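Local coordinates for protein subdomain of Desmoplakin Carboxy-Terminal domain (DPCT) (Homo sapiens, PDB 1LM5) that probably binds intermediate filaments through its plakin repeats, as part of the carboxy-terminal domain of desmoplakin, a structural protein, at residues 162-167 and 174-179. Sequence-based numbering, arbitrary orientation.
Sequences YAKILT and KISYKD
D179 OD1 takes two donors. K164 NZ meets it at 2.6 Å, a salt bridge on the syn lone pair. S176 N reaches it at 2.9 Å, an almost straight bond (179°) coming to the anti side from out of the carboxylate plane. In return D179 N donates to S176 OG, 3.0 Å, closing a capping box at the start of helix 177-183. The lysine crosses the aspartate at about a right angle; the bend of its chain at chi2 (-59°) places CD beside S176 N. The negative carboxylate probably gains stability from both the ammonium and the helix N-terminus. Beside it, S176 CB rests against A163 O and Y162 CB.

Further along, L166 and I175 form the hydrogen-bonded pair of an antiparallel hairpin: L166 N gives to I175 O (2.8 Å) and I175 N to L166 O (2.6 Å). I165 and L166 together sit opposite the single residue I175, a classic beta bulge next to the inverse gamma turn centred on K164. At the loop end of the hairpin, where T167 and K174 make a non-hydrogen-bonded pair, the K174 chain, bent at chi2 and chi3, brings NZ across to T167 OG1 at 2.6 Å.

On the face that carries L166 and I175, L166 CB packs on I175 CG1, while L166 CD1 meets Y177 CD1 at 3.9 Å. L166 and Y177 touch L42 of helix 36-47, Y177 stacks edge-to-face with F121 and bonds through OH to I11 N, and Y162, its OH bonded to L156 O, lies against helix 112-124.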
ATOM      1  N   TYR B 162      13.163  17.793  -9.905  1.00 31.45           N
ATOM      2  CA  TYR B 162      13.849  16.510  -9.778  1.00 28.98           C
ATOM      3  C   TYR B 162      14.929  16.389 -10.843  1.00 28.04           C
ATOM      4  O   TYR B 162      14.750  16.832 -11.979  1.00 26.29           O
ATOM      5  CB  TYR B 162      12.881  15.346  -9.962  1.00 27.16           C
ATOM      6  CG  TYR B 162      12.006  15.020  -8.781  1.00 25.48           C
ATOM      7  CD1 TYR B 162      11.189  13.892  -8.805  1.00 25.42           C
ATOM      8  CD2 TYR B 162      11.979  15.834  -7.646  1.00 23.39           C
ATOM      9  CE1 TYR B 162      10.365  13.577  -7.741  1.00 25.40           C
ATOM     10  CE2 TYR B 162      11.153  15.527  -6.572  1.00 24.83           C
ATOM     11  CZ  TYR B 162      10.348  14.400  -6.624  1.00 26.45           C
ATOM     12  OH  TYR B 162       9.499  14.099  -5.583  1.00 25.25           O
ATOM     13  N   ALA B 163      16.040  15.760 -10.481  1.00 26.62           N
ATOM     14  CA  ALA B 163      17.141  15.573 -11.410  1.00 25.71           C
ATOM     15  C   ALA B 163      16.655  14.781 -12.623  1.00 25.60           C
ATOM     16  O   ALA B 163      15.851  13.868 -12.487  1.00 23.14           O
ATOM     17  CB  ALA B 163      18.272  14.833 -10.720  1.00 25.04           C
ATOM     18  N   LYS B 164      17.138  15.138 -13.806  1.00 25.03           N
ATOM     19  CA  LYS B 164      16.750  14.439 -15.037  1.00 26.55           C
ATOM     20  C   LYS B 164      17.593  13.172 -15.114  1.00 26.60           C
ATOM     21  O   LYS B 164      18.564  13.093 -15.867  1.00 28.69           O
ATOM     22  CB  LYS B 164      17.019  15.333 -16.249  1.00 26.53           C
ATOM     23  CG  LYS B 164      16.378  16.718 -16.158  1.00 27.75           C
ATOM     24  CD  LYS B 164      14.857  16.632 -16.015  1.00 28.57           C
ATOM     25  CE  LYS B 164      14.199  18.007 -16.059  1.00 30.89           C
ATOM     26  NZ  LYS B 164      12.711  17.934 -15.880  1.00 27.18           N
ATOM     27  N   ILE B 165      17.210  12.176 -14.323  1.00 25.96           N
ATOM     28  CA  ILE B 165      17.953  10.927 -14.243  1.00 25.13           C
ATOM     29  C   ILE B 165      17.627   9.910 -15.321  1.00 24.01           C
ATOM     30  O   ILE B 165      18.227   8.839 -15.365  1.00 23.72           O
ATOM     31  CB  ILE B 165      17.724  10.259 -12.874  1.00 26.12           C
ATOM     32  CG1 ILE B 165      16.248   9.884 -12.725  1.00 27.59           C
ATOM     33  CG2 ILE B 165      18.144  11.210 -11.759  1.00 26.63           C
ATOM     34  CD1 ILE B 165      15.926   9.169 -11.431  1.00 28.42           C
ATOM     35  N   LEU B 166      16.677  10.231 -16.189  1.00 21.10           N
ATOM     36  CA  LEU B 166      16.298   9.293 -17.229  1.00 20.83           C
ATOM     37  C   LEU B 166      16.508   9.838 -18.625  1.00 21.07           C
ATOM     38  O   LEU B 166      16.451  11.044 -18.849  1.00 24.07           O
ATOM     39  CB  LEU B 166      14.817   8.924 -17.101  1.00 19.57           C
ATOM     40  CG  LEU B 166      14.263   8.579 -15.718  1.00 20.48           C
ATOM     41  CD1 LEU B 166      12.793   8.197 -15.852  1.00 21.27           C
ATOM     42  CD2 LEU B 166      15.056   7.437 -15.108  1.00 20.73           C
ATOM     43  N   THR B 167      16.765   8.937 -19.560  1.00 22.12           N
ATOM     44  CA  THR B 167      16.879   9.332 -20.943  1.00 22.14           C
ATOM     45  C   THR B 167      15.532   8.886 -21.467  1.00 21.49           C
ATOM     46  O   THR B 167      15.234   7.695 -21.469  1.00 21.67           O
ATOM     47  CB  THR B 167      17.975   8.571 -21.679  1.00 23.21           C
ATOM     48  OG1 THR B 167      19.249   8.952 -21.153  1.00 24.07           O
ATOM     49  CG2 THR B 167      17.916   8.880 -23.161  1.00 23.51           C
ATOM     50  N   LYS B 174      17.024  13.952 -21.612  1.00 20.83           N
ATOM     51  CA  LYS B 174      17.031  13.611 -20.197  1.00 20.80           C
ATOM     52  C   LYS B 174      15.777  14.165 -19.542  1.00 19.24           C
ATOM     53  O   LYS B 174      15.403  15.310 -19.757  1.00 19.62           O
ATOM     54  CB  LYS B 174      18.275  14.182 -19.519  1.00 22.39           C
ATOM     55  CG  LYS B 174      19.580  13.755 -20.185  1.00 25.31           C
ATOM     56  CD  LYS B 174      19.727  12.235 -20.263  1.00 28.47           C
ATOM     57  CE  LYS B 174      19.879  11.597 -18.883  1.00 31.91           C
ATOM     58  NZ  LYS B 174      20.060  10.118 -18.976  1.00 33.43           N
ATOM     59  N   ILE B 175      15.128  13.332 -18.742  1.00 19.39           N
ATOM     60  CA  ILE B 175      13.908  13.714 -18.066  1.00 17.94           C
ATOM     61  C   ILE B 175      13.900  13.083 -16.699  1.00 16.58           C
ATOM     62  O   ILE B 175      14.649  12.151 -16.435  1.00 17.54           O
ATOM     63  CB  ILE B 175      12.670  13.210 -18.820  1.00 18.28           C
ATOM     64  CG1 ILE B 175      12.667  11.676 -18.853  1.00 17.18           C
ATOM     65  CG2 ILE B 175      12.659  13.775 -20.237  1.00 18.38           C
ATOM     66  CD1 ILE B 175      11.410  11.078 -19.466  1.00 17.86           C
ATOM     67  N   SER B 176      13.050  13.604 -15.833  1.00 16.80           N
ATOM     68  CA  SER B 176      12.932  13.078 -14.492  1.00 17.59           C
ATOM     69  C   SER B 176      11.855  12.018 -14.534  1.00 17.44           C
ATOM     70  O   SER B 176      11.176  11.834 -15.554  1.00 16.13           O
ATOM     71  CB  SER B 176      12.505  14.182 -13.522  1.00 16.91           C
ATOM     72  OG  SER B 176      11.152  14.542 -13.740  1.00 20.37           O
ATOM     73  N   TYR B 177      11.687  11.330 -13.419  1.00 16.09           N
ATOM     74  CA  TYR B 177      10.657  10.320 -13.345  1.00 15.80           C
ATOM     75  C   TYR B 177       9.294  10.985 -13.402  1.00 17.22           C
ATOM     76  O   TYR B 177       8.339  10.421 -13.936  1.00 17.00           O
ATOM     77  CB  TYR B 177      10.780   9.523 -12.054  1.00 15.00           C
ATOM     78  CG  TYR B 177      10.009   8.228 -12.131  1.00 13.72           C
ATOM     79  CD1 TYR B 177      10.504   7.157 -12.867  1.00 14.78           C
ATOM     80  CD2 TYR B 177       8.787   8.079 -11.483  1.00 15.56           C
ATOM     81  CE1 TYR B 177       9.808   5.960 -12.960  1.00 14.75           C
ATOM     82  CE2 TYR B 177       8.076   6.879 -11.565  1.00 15.97           C
ATOM     83  CZ  TYR B 177       8.602   5.825 -12.304  1.00 12.88           C
ATOM     84  OH  TYR B 177       7.945   4.621 -12.357  1.00 14.61           O
ATOM     85  N   LYS B 178       9.202  12.174 -12.819  1.00 17.21           N
ATOM     86  CA  LYS B 178       7.968  12.938 -12.833  1.00 18.61           C
ATOM     87  C   LYS B 178       7.624  13.189 -14.303  1.00 17.63           C
ATOM     88  O   LYS B 178       6.478  13.021 -14.729  1.00 19.35           O
ATOM     89  CB  LYS B 178       8.183  14.261 -12.091  1.00 21.98           C
ATOM     90  CG  LYS B 178       7.170  15.343 -12.387  1.00 25.53           C
ATOM     91  CD  LYS B 178       5.846  15.109 -11.709  1.00 29.61           C
ATOM     92  CE  LYS B 178       5.037  16.402 -11.726  1.00 30.82           C
ATOM     93  NZ  LYS B 178       3.691  16.226 -11.109  1.00 37.45           N
ATOM     94  N   ASP B 179       8.627  13.591 -15.077  1.00 17.30           N
ATOM     95  CA  ASP B 179       8.428  13.834 -16.503  1.00 19.26           C
ATOM     96  C   ASP B 179       7.986  12.558 -17.188  1.00 18.33           C
ATOM     97  O   ASP B 179       7.114  12.579 -18.043  1.00 20.78           O
ATOM     98  CB  ASP B 179       9.722  14.277 -17.179  1.00 19.54           C
ATOM     99  CG  ASP B 179      10.192  15.632 -16.719  1.00 20.66           C
ATOM    100  OD1 ASP B 179      11.419  15.838 -16.675  1.00 20.04           O
ATOM    101  OD2 ASP B 179       9.337  16.487 -16.414  1.00 20.51           O
TER